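PDB 4O8V: probable alginate O-acetylase AlgJ, which probably adds acetyl groups to the O-2 and O-3 positions of mannuronate residues in alginate, as part of an inner membrane complex. Local coordinates for residues Asn86-Gln91 and Trp272-Arg277; Ala104-Ala109 and Gly113-Arg118; Asp184-Arg189 and Asn222-Phe227; Ala240-Asp245 and Leu254-Ser259. All coordinates share one frame; numbering follows the deposited sequence. Where two conformers were deposited one is given.

Contacts 1 and 2 are buried; contacts 3 and 4 are partly buried. Contacts 1 and 4 reach the same four-stranded parallel sheet, contact 1 at strand 269-275 and contact 4 just after the end strand 239-241. Contacts 2 and 3 touch each other: R118 N lies 2.7 Å from D184 OD1, and L117 packs on W225. Both lie beside the probable active site, with D120 and H122. The chemistry follows the depth. The buried pair has no hydrogen bond across it and rests on phenylalanine rings, a valine and a selenomethionine. The two shallower contacts add polar links: two bridging waters in contact 3, and in contact 4 a water and a less certain salt bridge.

Contact 1 (Asn86-Gln91 and Trp272-Arg277); sequences NQFHAQ and WEFPER
F88 points the edge of its ring at the face of F274, a T-shaped aromatic pair. It packs helix 84-94 against strand 269-275 of the parallel sheet in this SGNH hydrolase-like α/β fold. The ring planes stand at 83° and the centroids are 5.2 Å apart. The leading atoms of F88 are CE2 and CZ. They come down over one side of the F274 ring, toward its rim rather than its centre. F88 CE2 is 3.6 Å from F274 CD1. F274 CG lies near the plane of the F88 ring, at its edge. A chi1 of -163° swings the F88 ring off the helix toward the sheet. F274 CD2 in turn lies over one face of the indole of W272, its neighbour two places back on the strand. I42 of helix 31-51 touches both phenylalanines, and I60 of strand 55-61 also meets F88. The face of F274 would probably lose its edge-on partner, and a gap open between helix and strand, if F88 were a serine. E276 follows the strand in a 3-10 turn. Its carboxylate leads away from the helix to a salt bridge with R66 and a bond from the backbone N of A63. Its backbone stays at the F88 edge, with E276 CA 4.1 Å from F88 CD2.

Contact 2 (Ala104-Ala109 and Gly113-Arg118); sequences APMEQA and GQVFLR
This is a buried, apolar contact in which M106 and A109 of helix 103-109 meet V115 and F116 in the loop that follows. Only three residues separate the two segments, so the chain turns back on the helix it has just left. No hydrogen bond crosses between them. M106 is a selenomethionine, and its methyl end does the reaching. M106 CE comes within 3.4 Å of F116 CE1, a tight approach, and also lies near CZ, at the far end of that ring. It approaches obliquely, and the two side chains cross at about a right angle. The side chain runs straight through chi2 and then bends at chi3 (79°), which turns CE toward the loop. V115 faces the helix with both methyls. V115 CG1 sits 3.7 Å from A109 CB and equally far from M106 O. V115 CG2 is 3.9 Å from M106 O.

In this SGNH hydrolase-like fold the same loop runs on to D120 and H122, assigned to the active site by similarity. The F116 side chain is about 6 Å from that of H122 and does not touch it. The loop is braced within itself as well. Q114 NE2 donates to F116 O at 3.0 Å, nearly straight at 169°. The bond lies in the carbonyl plane, on a lone pair, and almost in the plane of the Q114 amide. Y68 OH bonds to V115 N. Helix 125-141 adds V130 against A109 and M126 against V115.

Contact 3 (Asp184-Arg189 and Asn222-Phe227); sequences DNLQKR and NPHWNF
L186 reaches from strand 184-193 to the 3-10 turn 223-225 and forks at its end. CB points toward the turn, and chi1 (173°) carries CG onward in that direction. From there chi2 (67°) sets CD2 over H224 and CD1 at the edge of W225. L186 CD2 lies over one face of the imidazole, 3.9 Å from the centroid of the H224 ring and 25° off the normal, a CH-pi contact. The ring atom nearest to L186 CD2 is H224 ND1, at 3.6 Å. L186 CD1 meets the indole at its edge, 4.0 Å from W225 CZ3. That indole stacks on H122, the proton acceptor by similarity in this SGNH hydrolase-like domain. L186 thus backs the indole that stacks on H122.

Farther along the strand the link is through water. Water 1 donates to Q187 O and H224 O and accepts from R189 N, at 3.1 Å. Water 2 joins R189 O to P223 O. N226 CG lies 3.2 Å from R189 O, but the amide does not bond to it; N226 ND2 bonds to T191.

The chemistry is divided: methyl-to-ring packing on one part, and on the other water bridges that satisfy backbone groups not bonded to each other directly.

Contact 4 (Ala240-Asp245 and Leu254-Ser259); sequences ANYAED and LKYLQS
Y256 O accepts two bonds, from S259 N at 3.0 Å and from S259 OG at 2.7 Å. The hydroxyl bond lies in the carbonyl plane, on a lone pair. Both come at the C-terminal end of helix 250-257, and S259 OG also caps F262 N of the next helix.

The Y256 ring packs obliquely on Y242, with planes at 39° and centroids 4.8 Å apart. Y256 CE1 lies over one face of the Y242 ring, nearer its rim than its centre, and is 3.6 Å from Y242 CE2. Water 3 lies between the two hydroxyls, 3.2 Å from Y242 OH and 3.0 Å from Y256 OH. With a valine in place of Y242, water 3 would be likely to lose one of its two hydroxyls and Y256 CE1 the ring it rests on.

The contact joins the loop leaving the end strand 239-241 of the parallel sheet of this SGNH hydrolase-like fold to helix 250-257. An Asx turn, A243 N to N241 OD1, shapes the chain as it leaves the strand. Both tyrosines also touch A213 of the neighbouring strand 212-215.

In one of two conformers K255 NZ forms a salt bridge to E244 OE2 at 2.6 Å, but K255 CD and CE crowd the same oxygen, so its details are doubtful. The tyrosine packing is probably the steadier part, and the charged pair an intermittent one.

Contact 1 (Asn86-Gln91 and Trp272-Arg277)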
# COMPACT_ATOMS: atom_id res chain seq x y z
N ASN A 86 10.06 4.81 -9.56
CA ASN A 86 11.46 4.48 -9.74
C ASN A 86 12.37 5.18 -8.73
O ASN A 86 13.26 4.56 -8.15
CB ASN A 86 11.89 4.85 -11.18
CG ASN A 86 13.35 4.50 -11.47
OD1 ASN A 86 13.81 3.37 -11.28
ND2 ASN A 86 14.08 5.48 -11.96
N GLN A 87 12.13 6.47 -8.52
CA GLN A 87 12.96 7.21 -7.57
C GLN A 87 12.72 6.77 -6.12
O GLN A 87 13.64 6.78 -5.31
CB GLN A 87 12.71 8.72 -7.72
CG GLN A 87 13.29 9.31 -9.01
CD GLN A 87 14.83 9.18 -9.12
OE1 GLN A 87 15.54 9.08 -8.11
NE2 GLN A 87 15.33 9.17 -10.36
N PHE A 88 11.48 6.41 -5.80
CA PHE A 88 11.16 5.84 -4.48
C PHE A 88 11.98 4.55 -4.29
O PHE A 88 12.66 4.36 -3.27
CB PHE A 88 9.65 5.55 -4.38
CG PHE A 88 9.12 5.36 -2.97
CD1 PHE A 88 9.96 5.13 -1.89
CD2 PHE A 88 7.74 5.35 -2.75
CE1 PHE A 88 9.44 4.94 -0.61
CE2 PHE A 88 7.22 5.17 -1.48
CZ PHE A 88 8.07 4.96 -0.41
N HIS A 89 11.95 3.67 -5.28
CA HIS A 89 12.73 2.45 -5.19
C HIS A 89 14.23 2.73 -5.07
O HIS A 89 14.91 2.11 -4.26
CB HIS A 89 12.46 1.54 -6.39
CG HIS A 89 11.32 0.61 -6.17
ND1 HIS A 89 11.44 -0.53 -5.39
CD2 HIS A 89 10.04 0.65 -6.59
CE1 HIS A 89 10.28 -1.16 -5.37
NE2 HIS A 89 9.41 -0.46 -6.09
N ALA A 90 14.74 3.66 -5.87
CA ALA A 90 16.15 4.00 -5.83
C ALA A 90 16.55 4.53 -4.46
O ALA A 90 17.61 4.18 -3.94
CB ALA A 90 16.49 5.01 -6.92
N GLN A 91 15.71 5.40 -3.89
CA GLN A 91 16.04 6.00 -2.58
C GLN A 91 15.92 4.98 -1.44
O GLN A 91 16.69 5.00 -0.47
CB GLN A 91 15.15 7.20 -2.28
CG GLN A 91 15.47 8.42 -3.10
CD GLN A 91 16.57 9.24 -2.49
OE1 GLN A 91 17.10 8.91 -1.41
NE2 GLN A 91 16.92 10.33 -3.15
N TRP A 272 5.29 -3.41 5.13
CA TRP A 272 4.84 -2.02 5.21
C TRP A 272 4.36 -1.56 3.83
O TRP A 272 5.16 -1.31 2.94
CB TRP A 272 5.98 -1.11 5.67
CG TRP A 272 5.57 0.29 5.96
CD1 TRP A 272 4.29 0.81 5.95
CD2 TRP A 272 6.44 1.38 6.32
NE1 TRP A 272 4.32 2.14 6.28
CE2 TRP A 272 5.62 2.52 6.50
CE3 TRP A 272 7.81 1.50 6.49
CZ2 TRP A 272 6.15 3.78 6.87
CZ3 TRP A 272 8.34 2.74 6.85
CH2 TRP A 272 7.50 3.87 7.03
N GLU A 273 3.04 -1.46 3.69
CA GLU A 273 2.42 -1.06 2.44
C GLU A 273 2.34 0.47 2.36
O GLU A 273 1.80 1.15 3.25
CB GLU A 273 1.04 -1.72 2.31
CG GLU A 273 0.16 -1.11 1.24
CD GLU A 273 -0.86 -0.13 1.82
OE1 GLU A 273 -1.56 -0.49 2.80
OE2 GLU A 273 -0.99 0.99 1.27
N PHE A 274 2.94 1.02 1.30
CA PHE A 274 3.23 2.45 1.18
C PHE A 274 3.01 2.85 -0.28
O PHE A 274 3.91 2.69 -1.12
CB PHE A 274 4.68 2.73 1.63
CG PHE A 274 4.97 4.19 1.96
CD1 PHE A 274 4.67 5.20 1.06
CD2 PHE A 274 5.55 4.54 3.20
CE1 PHE A 274 4.96 6.54 1.37
CE2 PHE A 274 5.82 5.87 3.52
CZ PHE A 274 5.52 6.88 2.61
N PRO A 275 1.81 3.34 -0.62
CA PRO A 275 1.55 3.70 -2.02
C PRO A 275 2.44 4.88 -2.48
O PRO A 275 2.70 5.78 -1.68
CB PRO A 275 0.06 4.09 -2.01
CG PRO A 275 -0.51 3.38 -0.78
CD PRO A 275 0.62 3.50 0.23
N GLU A 276 2.89 4.86 -3.73
CA GLU A 276 3.90 5.83 -4.15
C GLU A 276 3.48 7.30 -4.00
O GLU A 276 4.31 8.14 -3.66
CB GLU A 276 4.32 5.56 -5.60
CG GLU A 276 3.25 5.82 -6.65
CD GLU A 276 3.80 5.94 -8.07
OE1 GLU A 276 4.27 7.03 -8.46
OE2 GLU A 276 3.72 4.95 -8.82
N ARG A 277 2.20 7.61 -4.21
CA ARG A 277 1.76 9.00 -4.21
C ARG A 277 1.92 9.70 -2.86
O ARG A 277 1.87 10.92 -2.79
CB ARG A 277 0.29 9.10 -4.65
CG ARG A 277 -0.73 8.66 -3.58
CD ARG A 277 -2.14 8.67 -4.20
NE ARG A 277 -3.25 8.51 -3.25
CZ ARG A 277 -3.88 7.36 -3.05
NH1 ARG A 277 -3.49 6.27 -3.70
NH2 ARG A 277 -4.90 7.29 -2.20

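Contact 2 (Ala104-Ala109 and Gly113-Arg118)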
# COMPACT_ATOMS: atom_id res chain seq x y z
N ALA A 104 6.15 -4.55 -11.92
CA ALA A 104 6.28 -5.53 -13.01
C ALA A 104 5.25 -6.68 -12.89
O ALA A 104 4.56 -6.98 -13.86
CB ALA A 104 7.70 -6.08 -13.09
N PRO A 105 5.12 -7.31 -11.69
CA PRO A 105 4.08 -8.34 -11.69
C PRO A 105 2.65 -7.81 -11.84
O PRO A 105 1.86 -8.48 -12.51
CB PRO A 105 4.28 -9.05 -10.34
CG PRO A 105 5.09 -8.09 -9.49
CD PRO A 105 5.93 -7.32 -10.46
N MSE A 106 2.31 -6.66 -11.25
CA MSE A 106 0.94 -6.16 -11.45
C MSE A 106 0.67 -5.86 -12.93
O MSE A 106 -0.41 -6.14 -13.44
CB MSE A 106 0.69 -4.93 -10.58
CG MSE A 106 0.64 -5.34 -9.13
SE MSE A 106 0.28 -3.83 -7.93
CE MSE A 106 -1.69 -3.71 -8.18
N GLU A 107 1.66 -5.29 -13.61
CA GLU A 107 1.53 -5.02 -15.03
C GLU A 107 1.34 -6.29 -15.84
O GLU A 107 0.50 -6.34 -16.76
CB GLU A 107 2.75 -4.26 -15.54
CG GLU A 107 2.47 -2.81 -15.87
CD GLU A 107 3.45 -2.26 -16.88
OE1 GLU A 107 4.62 -2.73 -16.89
OE2 GLU A 107 3.07 -1.37 -17.67
N GLN A 108 2.13 -7.31 -15.53
CA GLN A 108 2.00 -8.62 -16.17
C GLN A 108 0.56 -9.11 -16.01
O GLN A 108 -0.05 -9.63 -16.96
CB GLN A 108 3.00 -9.63 -15.56
CG GLN A 108 3.01 -11.03 -16.19
CD GLN A 108 4.00 -11.98 -15.50
OE1 GLN A 108 4.08 -12.05 -14.27
NE2 GLN A 108 4.77 -12.71 -16.31
N ALA A 109 0.01 -8.89 -14.83
CA ALA A 109 -1.30 -9.44 -14.47
C ALA A 109 -2.51 -8.73 -15.12
O ALA A 109 -3.63 -9.24 -15.06
CB ALA A 109 -1.47 -9.41 -12.93
N GLY A 113 -7.20 -9.58 -16.08
CA GLY A 113 -8.34 -8.80 -15.66
C GLY A 113 -7.85 -7.54 -14.97
O GLY A 113 -6.66 -7.25 -15.00
N GLN A 114 -8.77 -6.80 -14.36
CA GLN A 114 -8.42 -5.55 -13.70
C GLN A 114 -7.57 -5.83 -12.46
O GLN A 114 -7.96 -6.63 -11.60
CB GLN A 114 -9.67 -4.77 -13.32
CG GLN A 114 -10.35 -4.15 -14.55
CD GLN A 114 -11.54 -3.29 -14.20
OE1 GLN A 114 -12.55 -3.33 -14.89
NE2 GLN A 114 -11.42 -2.48 -13.15
N VAL A 115 -6.44 -5.13 -12.35
CA VAL A 115 -5.61 -5.22 -11.15
C VAL A 115 -5.87 -4.01 -10.25
O VAL A 115 -5.51 -4.02 -9.08
CB VAL A 115 -4.10 -5.38 -11.51
CG1 VAL A 115 -3.87 -6.67 -12.36
CG2 VAL A 115 -3.54 -4.17 -12.20
N PHE A 116 -6.52 -2.97 -10.78
CA PHE A 116 -7.14 -1.90 -9.99
C PHE A 116 -8.61 -1.76 -10.39
O PHE A 116 -8.97 -2.11 -11.53
CB PHE A 116 -6.48 -0.52 -10.19
CG PHE A 116 -5.15 -0.36 -9.50
CD1 PHE A 116 -3.99 -0.87 -10.08
CD2 PHE A 116 -5.06 0.36 -8.32
CE1 PHE A 116 -2.78 -0.72 -9.47
CE2 PHE A 116 -3.83 0.53 -7.70
CZ PHE A 116 -2.69 -0.01 -8.27
N LEU A 117 -9.43 -1.24 -9.49
CA LEU A 117 -10.83 -0.94 -9.79
C LEU A 117 -10.92 0.26 -10.74
O LEU A 117 -10.06 1.14 -10.69
CB LEU A 117 -11.61 -0.64 -8.50
CG LEU A 117 -11.80 -1.81 -7.53
CD1 LEU A 117 -12.09 -1.28 -6.15
CD2 LEU A 117 -12.92 -2.67 -7.97
N ARG A 118 -11.94 0.30 -11.59
CA ARG A 118 -12.13 1.43 -12.51
C ARG A 118 -12.49 2.77 -11.81
O ARG A 118 -11.99 3.83 -12.20
CB ARG A 118 -13.20 1.06 -13.55
CG ARG A 118 -13.58 2.18 -14.54
CD ARG A 118 -14.51 1.66 -15.66
NE ARG A 118 -15.56 0.79 -15.14
CZ ARG A 118 -16.66 1.22 -14.54
NH1 ARG A 118 -16.88 2.52 -14.39
NH2 ARG A 118 -17.55 0.34 -14.09

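Contact 3 (Asp184-Arg189 and Asn222-Phe227)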
# COMPACT_ATOMS: atom_id res chain seq x y z
N ASP A 184 -18.16 -0.36 -10.29
CA ASP A 184 -17.34 -1.55 -10.49
C ASP A 184 -18.11 -2.79 -10.09
O ASP A 184 -19.16 -2.71 -9.46
CB ASP A 184 -16.05 -1.48 -9.64
CG ASP A 184 -14.96 -0.65 -10.29
OD1 ASP A 184 -14.19 -1.19 -11.12
OD2 ASP A 184 -14.84 0.54 -9.93
N ASN A 185 -17.56 -3.95 -10.44
CA ASN A 185 -18.00 -5.21 -9.85
C ASN A 185 -16.91 -5.68 -8.90
O ASN A 185 -15.73 -5.46 -9.17
CB ASN A 185 -18.27 -6.26 -10.92
CG ASN A 185 -19.64 -6.09 -11.56
OD1 ASN A 185 -20.58 -5.60 -10.94
ND2 ASN A 185 -19.76 -6.52 -12.81
N LEU A 186 -17.32 -6.28 -7.79
CA LEU A 186 -16.37 -6.73 -6.77
C LEU A 186 -16.65 -8.14 -6.31
O LEU A 186 -17.75 -8.47 -5.87
CB LEU A 186 -16.41 -5.76 -5.57
CG LEU A 186 -15.56 -6.27 -4.38
CD1 LEU A 186 -14.06 -6.25 -4.76
CD2 LEU A 186 -15.85 -5.43 -3.11
N GLN A 187 -15.63 -9.01 -6.43
CA GLN A 187 -15.76 -10.38 -5.97
C GLN A 187 -15.35 -10.49 -4.50
O GLN A 187 -14.29 -10.03 -4.11
CB GLN A 187 -14.91 -11.33 -6.81
CG GLN A 187 -15.12 -12.78 -6.44
CD GLN A 187 -14.25 -13.73 -7.23
OE1 GLN A 187 -13.02 -13.66 -7.19
NE2 GLN A 187 -14.89 -14.64 -7.95
N LYS A 188 -16.22 -11.07 -3.69
CA LYS A 188 -15.87 -11.33 -2.30
C LYS A 188 -14.80 -12.42 -2.24
O LYS A 188 -14.93 -13.45 -2.89
CB LYS A 188 -17.11 -11.77 -1.50
CG LYS A 188 -16.85 -11.91 -0.01
CD LYS A 188 -18.02 -12.56 0.72
CE LYS A 188 -17.68 -12.83 2.17
NZ LYS A 188 -17.05 -11.65 2.82
N ARG A 189 -13.74 -12.21 -1.47
CA ARG A 189 -12.76 -13.29 -1.27
C ARG A 189 -12.28 -13.31 0.16
O ARG A 189 -11.82 -12.29 0.69
CB ARG A 189 -11.59 -13.14 -2.24
CG ARG A 189 -11.81 -13.91 -3.55
CD ARG A 189 -10.97 -13.37 -4.70
NE ARG A 189 -9.56 -13.24 -4.34
CZ ARG A 189 -8.65 -14.20 -4.46
NH1 ARG A 189 -8.98 -15.39 -4.94
NH2 ARG A 189 -7.40 -13.95 -4.09
N ASN A 222 -8.67 -2.46 4.47
CA ASN A 222 -10.01 -2.74 3.96
C ASN A 222 -10.14 -4.23 3.56
O ASN A 222 -9.46 -4.68 2.64
CB ASN A 222 -10.31 -1.81 2.76
CG ASN A 222 -11.76 -1.86 2.33
OD1 ASN A 222 -12.41 -2.89 2.48
ND2 ASN A 222 -12.28 -0.73 1.81
N PRO A 223 -11.01 -4.98 4.25
CA PRO A 223 -11.23 -6.40 3.97
C PRO A 223 -11.60 -6.69 2.50
O PRO A 223 -11.37 -7.80 2.02
CB PRO A 223 -12.41 -6.77 4.89
CG PRO A 223 -12.34 -5.78 6.01
CD PRO A 223 -11.88 -4.50 5.34
N HIS A 224 -12.15 -5.71 1.80
CA HIS A 224 -12.62 -5.97 0.43
C HIS A 224 -11.49 -6.43 -0.50
O HIS A 224 -11.74 -7.19 -1.44
CB HIS A 224 -13.30 -4.73 -0.19
CG HIS A 224 -14.70 -4.47 0.28
ND1 HIS A 224 -15.61 -5.48 0.51
CD2 HIS A 224 -15.35 -3.31 0.52
CE1 HIS A 224 -16.76 -4.95 0.89
NE2 HIS A 224 -16.62 -3.63 0.91
N TRP A 225 -10.26 -5.96 -0.28
CA TRP A 225 -9.16 -6.29 -1.19
C TRP A 225 -8.45 -7.57 -0.73
O TRP A 225 -7.62 -8.11 -1.46
CB TRP A 225 -8.17 -5.12 -1.32
CG TRP A 225 -8.84 -3.76 -1.19
CD1 TRP A 225 -8.45 -2.71 -0.38
CD2 TRP A 225 -10.03 -3.32 -1.86
NE1 TRP A 225 -9.33 -1.64 -0.53
CE2 TRP A 225 -10.31 -2.01 -1.42
CE3 TRP A 225 -10.90 -3.92 -2.79
CZ2 TRP A 225 -11.42 -1.29 -1.87
CZ3 TRP A 225 -12.00 -3.21 -3.23
CH2 TRP A 225 -12.26 -1.91 -2.77
N ASN A 226 -8.81 -8.04 0.47
CA ASN A 226 -8.28 -9.27 1.07
C ASN A 226 -6.75 -9.36 1.02
O ASN A 226 -6.20 -10.45 0.83
CB ASN A 226 -8.87 -10.53 0.39
CG ASN A 226 -8.76 -11.78 1.26
OD1 ASN A 226 -9.00 -11.74 2.47
ND2 ASN A 226 -8.34 -12.90 0.66
N PHE A 227 -6.06 -8.22 1.18
CA PHE A 227 -4.61 -8.24 1.12
C PHE A 227 -4.01 -9.03 2.29
O PHE A 227 -3.04 -9.78 2.11
CB PHE A 227 -4.05 -6.82 1.09
CG PHE A 227 -2.57 -6.74 0.85
CD1 PHE A 227 -1.96 -7.49 -0.14
CD2 PHE A 227 -1.77 -5.89 1.64
CE1 PHE A 227 -0.60 -7.39 -0.37
CE2 PHE A 227 -0.41 -5.78 1.40
CZ PHE A 227 0.18 -6.53 0.42
O HOH W 1 -13.59 -9.10 -1.69
O HOH W 2 -12.31 -10.26 2.59

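Contact 4 (Ala240-Asp245 and Leu254-Ser259)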
# COMPACT_ATOMS: atom_id res chain seq x y z
N ALA A 240 -0.58 -10.48 11.44
CA ALA A 240 -1.43 -9.57 12.19
C ALA A 240 -1.55 -8.23 11.45
O ALA A 240 -0.57 -7.73 10.90
CB ALA A 240 -0.88 -9.34 13.60
N ASN A 241 -2.76 -7.67 11.43
CA ASN A 241 -3.01 -6.43 10.68
C ASN A 241 -3.05 -5.21 11.60
O ASN A 241 -3.89 -5.12 12.48
CB ASN A 241 -4.32 -6.51 9.90
CG ASN A 241 -4.35 -5.54 8.74
OD1 ASN A 241 -3.47 -4.68 8.62
ND2 ASN A 241 -5.35 -5.68 7.85
N TYR A 242 -2.12 -4.28 11.38
CA TYR A 242 -2.14 -3.00 12.08
C TYR A 242 -2.31 -1.82 11.13
O TYR A 242 -2.03 -0.67 11.49
CB TYR A 242 -0.86 -2.84 12.90
CG TYR A 242 -0.64 -3.97 13.87
CD1 TYR A 242 -1.23 -3.94 15.13
CD2 TYR A 242 0.15 -5.06 13.53
CE1 TYR A 242 -1.05 -4.98 16.03
CE2 TYR A 242 0.35 -6.11 14.44
CZ TYR A 242 -0.26 -6.06 15.68
OH TYR A 242 -0.07 -7.08 16.58
N ALA A 243 -2.78 -2.09 9.91
CA ALA A 243 -3.12 -1.01 8.98
C ALA A 243 -4.34 -0.20 9.43
O ALA A 243 -5.14 -0.66 10.25
CB ALA A 243 -3.35 -1.59 7.56
N GLU A 244 -4.46 1.02 8.92
CA GLU A 244 -5.55 1.91 9.29
C GLU A 244 -6.01 2.63 8.05
O GLU A 244 -5.22 2.87 7.12
CB GLU A 244 -5.13 2.94 10.35
CG GLU A 244 -4.90 2.39 11.74
CD GLU A 244 -4.42 3.46 12.73
OE1 GLU A 244 -4.36 4.66 12.37
OE2 GLU A 244 -4.10 3.08 13.88
N ASP A 245 -7.28 3.01 8.05
CA ASP A 245 -7.88 3.70 6.92
C ASP A 245 -7.85 5.21 7.18
O ASP A 245 -8.26 5.65 8.25
CB ASP A 245 -9.31 3.16 6.70
CG ASP A 245 -9.91 3.56 5.37
OD1 ASP A 245 -9.68 4.70 4.93
OD2 ASP A 245 -10.62 2.72 4.76
N LEU A 254 4.13 4.63 12.74
CA LEU A 254 4.64 5.22 13.99
C LEU A 254 3.83 4.74 15.20
O LEU A 254 4.39 4.47 16.28
CB LEU A 254 4.66 6.75 13.89
CG LEU A 254 5.41 7.30 12.68
CD1 LEU A 254 5.29 8.83 12.62
CD2 LEU A 254 6.87 6.88 12.72
N LYS A 255 2.51 4.63 15.02
CA LYS A 255 1.65 4.09 16.07
C LYS A 255 2.07 2.68 16.44
O LYS A 255 2.19 2.34 17.62
CB LYS A 255 0.19 4.11 15.62
CG LYS A 255 -0.78 3.50 16.61
CD LYS A 255 -2.21 3.88 16.26
CE LYS A 255 -3.22 2.93 16.86
NZ LYS A 255 -4.60 3.30 16.43
N TYR A 256 2.31 1.86 15.42
CA TYR A 256 2.75 0.48 15.64
C TYR A 256 4.05 0.40 16.46
O TYR A 256 4.17 -0.40 17.39
CB TYR A 256 2.94 -0.25 14.30
CG TYR A 256 3.42 -1.67 14.51
CD1 TYR A 256 2.64 -2.59 15.17
CD2 TYR A 256 4.67 -2.07 14.05
CE1 TYR A 256 3.09 -3.89 15.37
CE2 TYR A 256 5.13 -3.35 14.25
CZ TYR A 256 4.34 -4.25 14.89
OH TYR A 256 4.81 -5.53 15.07
N LEU A 257 5.03 1.23 16.11
CA LEU A 257 6.31 1.21 16.82
C LEU A 257 6.16 1.58 18.29
O LEU A 257 6.95 1.15 19.12
CB LEU A 257 7.31 2.16 16.18
CG LEU A 257 7.72 1.80 14.74
CD1 LEU A 257 8.61 2.89 14.17
CD2 LEU A 257 8.44 0.46 14.73
N GLN A 258 5.15 2.38 18.62
CA GLN A 258 4.92 2.78 20.01
C GLN A 258 4.01 1.81 20.76
O GLN A 258 3.76 1.98 21.96
CB GLN A 258 4.32 4.19 20.06
CG GLN A 258 5.24 5.27 19.50
CD GLN A 258 4.75 6.68 19.83
OE1 GLN A 258 3.55 6.94 19.91
NE2 GLN A 258 5.69 7.60 20.00
N SER A 259 3.51 0.78 20.06
CA SER A 259 2.51 -0.11 20.63
C SER A 259 3.08 -1.20 21.54
O SER A 259 4.23 -1.64 21.37
CB SER A 259 1.70 -0.79 19.52
OG SER A 259 2.46 -1.81 18.89
O HOH W 3 3.02 -7.63 16.25